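Local atomic coordinates of heat shock protein 16 (Schizosaccharomyces pombe, PDB entry 3W1Z), a protein that forms a 16-subunit small heat shock protein assembly and probably acts as a chaperone that binds unfolded proteins during stress. Residues 17-20 with 21-25; 64-68 with 69-73. One frame throughout, in Å; residues are numbered along the deposited sequence.

Contact 1 of 2, residues 17-20 with 21-25; sequences FSDF and VSYSP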
# COMPACT_ATOMS: atom_id res chain seq x y z
N PHE B 17 -0.73 -8.29 16.62
CA PHE B 17 -0.99 -9.31 15.61
C PHE B 17 -1.82 -10.47 16.16
O PHE B 17 -2.63 -11.05 15.44
CB PHE B 17 0.33 -9.84 15.06
CG PHE B 17 0.67 -9.30 13.71
CD1 PHE B 17 -0.17 -9.53 12.63
CD2 PHE B 17 1.84 -8.59 13.50
CE1 PHE B 17 0.15 -9.05 11.38
CE2 PHE B 17 2.17 -8.11 12.25
CZ PHE B 17 1.32 -8.34 11.19
N SER B 18 -1.61 -10.82 17.43
CA SER B 18 -2.39 -11.88 18.07
C SER B 18 -3.86 -11.50 18.14
O SER B 18 -4.73 -12.29 17.79
CB SER B 18 -1.84 -12.21 19.46
OG SER B 18 -2.55 -13.28 20.06
N ASP B 19 -4.13 -10.28 18.59
CA ASP B 19 -5.49 -9.74 18.66
C ASP B 19 -6.14 -9.69 17.28
O ASP B 19 -7.28 -10.12 17.12
CB ASP B 19 -5.48 -8.33 19.26
CG ASP B 19 -5.51 -8.33 20.77
OD1 ASP B 19 -5.38 -9.42 21.37
OD2 ASP B 19 -5.65 -7.24 21.36
N PHE B 20 -5.40 -9.16 16.31
CA PHE B 20 -5.91 -9.09 14.94
C PHE B 20 -6.30 -10.46 14.42
O PHE B 20 -7.43 -10.68 13.98
CB PHE B 20 -4.88 -8.49 14.00
CG PHE B 20 -5.36 -8.37 12.58
CD1 PHE B 20 -6.55 -7.71 12.30
CD2 PHE B 20 -4.64 -8.93 11.53
CE1 PHE B 20 -7.00 -7.60 11.00
CE2 PHE B 20 -5.10 -8.82 10.23
CZ PHE B 20 -6.28 -8.15 9.97
N VAL B 21 -5.34 -11.38 14.48
CA VAL B 21 -5.50 -12.70 13.89
C VAL B 21 -6.50 -13.54 14.67
O VAL B 21 -7.06 -14.52 14.15
CB VAL B 21 -4.14 -13.43 13.79
CG1 VAL B 21 -3.76 -14.06 15.12
CG2 VAL B 21 -4.17 -14.47 12.70
N SER B 22 -6.75 -13.15 15.92
CA SER B 22 -7.70 -13.85 16.77
C SER B 22 -9.12 -13.39 16.49
O SER B 22 -9.97 -14.18 16.06
CB SER B 22 -7.37 -13.63 18.24
OG SER B 22 -6.13 -14.23 18.59
N TYR B 23 -9.38 -12.12 16.76
CA TYR B 23 -10.75 -11.60 16.80
C TYR B 23 -11.32 -11.06 15.49
O TYR B 23 -12.53 -10.85 15.40
CB TYR B 23 -10.84 -10.53 17.88
CG TYR B 23 -10.27 -10.96 19.21
CD1 TYR B 23 -9.35 -10.16 19.88
CD2 TYR B 23 -10.65 -12.16 19.80
CE1 TYR B 23 -8.82 -10.54 21.10
CE2 TYR B 23 -10.12 -12.55 21.02
CZ TYR B 23 -9.21 -11.74 21.66
OH TYR B 23 -8.69 -12.13 22.87
N SER B 24 -10.49 -10.84 14.48
CA SER B 24 -10.99 -10.23 13.24
C SER B 24 -11.84 -11.21 12.44
O SER B 24 -11.39 -12.31 12.12
CB SER B 24 -9.86 -9.65 12.38
OG SER B 24 -8.97 -10.66 11.96
N PRO B 25 -13.09 -10.81 12.12
CA PRO B 25 -14.10 -11.67 11.51
C PRO B 25 -13.69 -12.16 10.12
O PRO B 25 -14.01 -13.29 9.75
CB PRO B 25 -15.32 -10.75 11.40
CG PRO B 25 -14.75 -9.38 11.35
CD PRO B 25 -13.55 -9.42 12.25
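Phe-20 and Ser-24 meet one helical turn apart at the C-terminal end of helix 11-23, where the chain leaves helical geometry at Ser-24. The carbonyl oxygen of Phe-20 is gripped twice: Ser-24 N donates to Phe-20 O at 3.1 Å, and Ser-24 OG gives it a short bond of 2.5 Å. The two donors arrive from opposite faces of the carbonyl plane. With OG set between its own backbone N and carbonyl carbon (chi1 63°), the hydroxyl folds back along the helix and also lies over one face of the Phe-20 ring, offset toward the rim and 3.7 Å above the ring plane. The phenyl ring packs beyond this against Gln-4 of a neighbouring subunit.

Val-21 closes the preceding turn. Its N bonds nearly straight to Phe-17 O (2.9 Å), and its CG1 lies 3.2 Å from Phe-17 O and 3.3 Å from Ser-18 O. Ser-18 O accepts a bond from Ser-22 OG (2.5 Å), whose donor lies above the carbonyl plane. The bond from Ser-22 N to Ser-18 O is weak (128°), and Ser-22 N makes another weak one to Asp-19 O.

Asp-19 receives a straight bond from Tyr-23 N through its carbonyl. Its OD1 comes within 3.6 Å of Tyr-23 CE1, with carboxylate and ring planes 47° apart, while its strongest polar partner is Arg-91 of a second subunit, in a salt bridge. Ser-22 OG, inside the last turn, and Ser-24 OG, just past its end, thus each add a hydroxyl bond to a carbonyl that also accepts from a backbone N-H, and the Asp-19 carboxylate serves an intersubunit charge pair.

Contact 2 of 2, residues 64-68 with 69-73; sequences VHYDS and GKLTI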
# COMPACT_ATOMS: atom_id res chain seq x y z
N VAL B 64 -23.28 -22.56 21.10
CA VAL B 64 -21.91 -22.18 21.39
C VAL B 64 -21.07 -23.43 21.55
O VAL B 64 -21.40 -24.29 22.36
CB VAL B 64 -21.83 -21.38 22.70
CG1 VAL B 64 -20.38 -21.09 23.06
CG2 VAL B 64 -22.63 -20.10 22.61
N HIS B 65 -20.01 -23.56 20.77
CA HIS B 65 -19.08 -24.67 20.98
C HIS B 65 -17.62 -24.24 20.97
O HIS B 65 -17.27 -23.18 20.44
CB HIS B 65 -19.35 -25.83 20.02
CG HIS B 65 -19.02 -25.54 18.59
ND1 HIS B 65 -19.98 -25.50 17.60
CD2 HIS B 65 -17.84 -25.30 17.97
CE1 HIS B 65 -19.41 -25.24 16.44
NE2 HIS B 65 -18.11 -25.11 16.64
N TYR B 66 -16.77 -25.07 21.56
CA TYR B 66 -15.35 -24.79 21.67
C TYR B 66 -14.54 -25.99 21.20
O TYR B 66 -14.73 -27.10 21.68
CB TYR B 66 -15.00 -24.45 23.13
CG TYR B 66 -13.54 -24.15 23.37
CD1 TYR B 66 -13.08 -22.84 23.37
CD2 TYR B 66 -12.63 -25.17 23.60
CE1 TYR B 66 -11.75 -22.56 23.59
CE2 TYR B 66 -11.30 -24.90 23.82
CZ TYR B 66 -10.86 -23.60 23.82
OH TYR B 66 -9.53 -23.34 24.04
N ASP B 67 -13.65 -25.76 20.24
CA ASP B 67 -12.75 -26.81 19.78
C ASP B 67 -11.32 -26.29 19.60
O ASP B 67 -11.09 -25.40 18.78
CB ASP B 67 -13.26 -27.42 18.47
CG ASP B 67 -12.47 -28.65 18.05
OD1 ASP B 67 -11.78 -29.24 18.91
OD2 ASP B 67 -12.55 -29.02 16.87
N SER B 68 -10.39 -26.86 20.36
CA SER B 68 -8.96 -26.59 20.25
C SER B 68 -8.60 -25.11 20.07
O SER B 68 -8.05 -24.72 19.04
CB SER B 68 -8.34 -27.41 19.11
OG SER B 68 -8.92 -27.06 17.86
N GLY B 69 -8.90 -24.30 21.08
CA GLY B 69 -8.54 -22.89 21.06
C GLY B 69 -9.41 -22.00 20.19
O GLY B 69 -9.10 -20.82 20.02
N LYS B 70 -10.49 -22.54 19.63
CA LYS B 70 -11.38 -21.74 18.80
C LYS B 70 -12.84 -21.79 19.25
O LYS B 70 -13.46 -22.86 19.27
CB LYS B 70 -11.26 -22.14 17.32
CG LYS B 70 -9.90 -21.84 16.71
CD LYS B 70 -9.93 -21.94 15.20
CE LYS B 70 -8.55 -21.66 14.61
NZ LYS B 70 -8.58 -21.59 13.12
N LEU B 71 -13.37 -20.64 19.63
CA LEU B 71 -14.76 -20.53 20.07
C LEU B 71 -15.67 -20.14 18.92
O LEU B 71 -15.40 -19.19 18.19
CB LEU B 71 -14.88 -19.50 21.20
CG LEU B 71 -16.26 -19.36 21.85
CD1 LEU B 71 -16.62 -20.61 22.63
CD2 LEU B 71 -16.31 -18.13 22.74
N THR B 72 -16.76 -20.89 18.76
CA THR B 72 -17.72 -20.64 17.69
C THR B 72 -19.13 -20.43 18.23
O THR B 72 -19.66 -21.25 18.98
CB THR B 72 -17.74 -21.79 16.66
OG1 THR B 72 -16.46 -21.88 16.02
CG2 THR B 72 -18.81 -21.54 15.61
N ILE B 73 -19.73 -19.31 17.84
CA ILE B 73 -21.13 -19.03 18.15
C ILE B 73 -21.91 -19.03 16.84
O ILE B 73 -21.63 -18.23 15.95
CB ILE B 73 -21.30 -17.65 18.80
CG1 ILE B 73 -20.43 -17.52 20.05
CG2 ILE B 73 -22.76 -17.40 19.13
CD1 ILE B 73 -19.09 -16.84 19.80
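A beta hairpin of the alpha-crystallin domain, strands 62-67 and 70-77, closes here through a type I' turn from Asp-67 to Lys-70. Asp-67 N bonds to Lys-70 O (3.1 Å) and Lys-70 N to Asp-67 O (3.0 Å), the latter with its donor above the carbonyl plane. The strand segments run antiparallel at 161°, their axes 4.9 Å apart at closest approach. His-65 and Thr-72 form a second hydrogen-bonded pair, His-65 N to Thr-72 O and Thr-72 N to His-65 O both measuring 2.9 Å. Their side chains lie side by side: with CG between backbone N and carbonyl carbon (chi1 68°), the imidazole leans across the hairpin until NE2 is 3.3 Å from Thr-72 CB. Thr-72 OG1 bonds instead to Thr-103 OG1.

The other face carries Val-64, Tyr-66, Leu-71 and Ile-73, which pack toward strand 123-129 across the immunoglobulin-like sandwich. Leu-71 CD1 reaches obliquely to Val-64 CG1 (3.8 Å) and also sits at the edge of the Tyr-66 ring. With CG opposite the backbone N (chi1 180°), Tyr-66 runs to the turn, where one ring face lies over Lys-70 N and OH comes 3.2 Å from Gly-69 CA. Gly-69 has positive phi, which favours glycine. His-65 and Tyr-66 pair with an antiparallel strand of a neighbouring subunit, whose Ile-142 packs on Val-64, consistent with docking of this family's C-terminal Ile-X-Ile motif.

How the contacts relate
Contact 1 ends the N-terminal helix and contact 2 makes a hairpin of the alpha-crystallin domain; their centres lie 15 Å apart and their nearest atoms about 7 Å, so they do not touch directly. Strand 98-105 bridges them. Arg-102 donates through NH2 to Tyr-23 O of contact 1, and its backbone is hydrogen-bonded to Ile-73 of contact 2. Just beyond that strand, Pro-107 meets Ser-18, Ser-22 and Tyr-23, while Ile-106 bonds through its backbone to Gly-69. The subunit whose strand pairs with His-65 and Tyr-66 touches contact 2 by sheet extension and packing, and contact 1 by packing its Arg-26 on Phe-17 and its own Val-21 on Val-21, so both lie at contacts between subunits of the 16-mer.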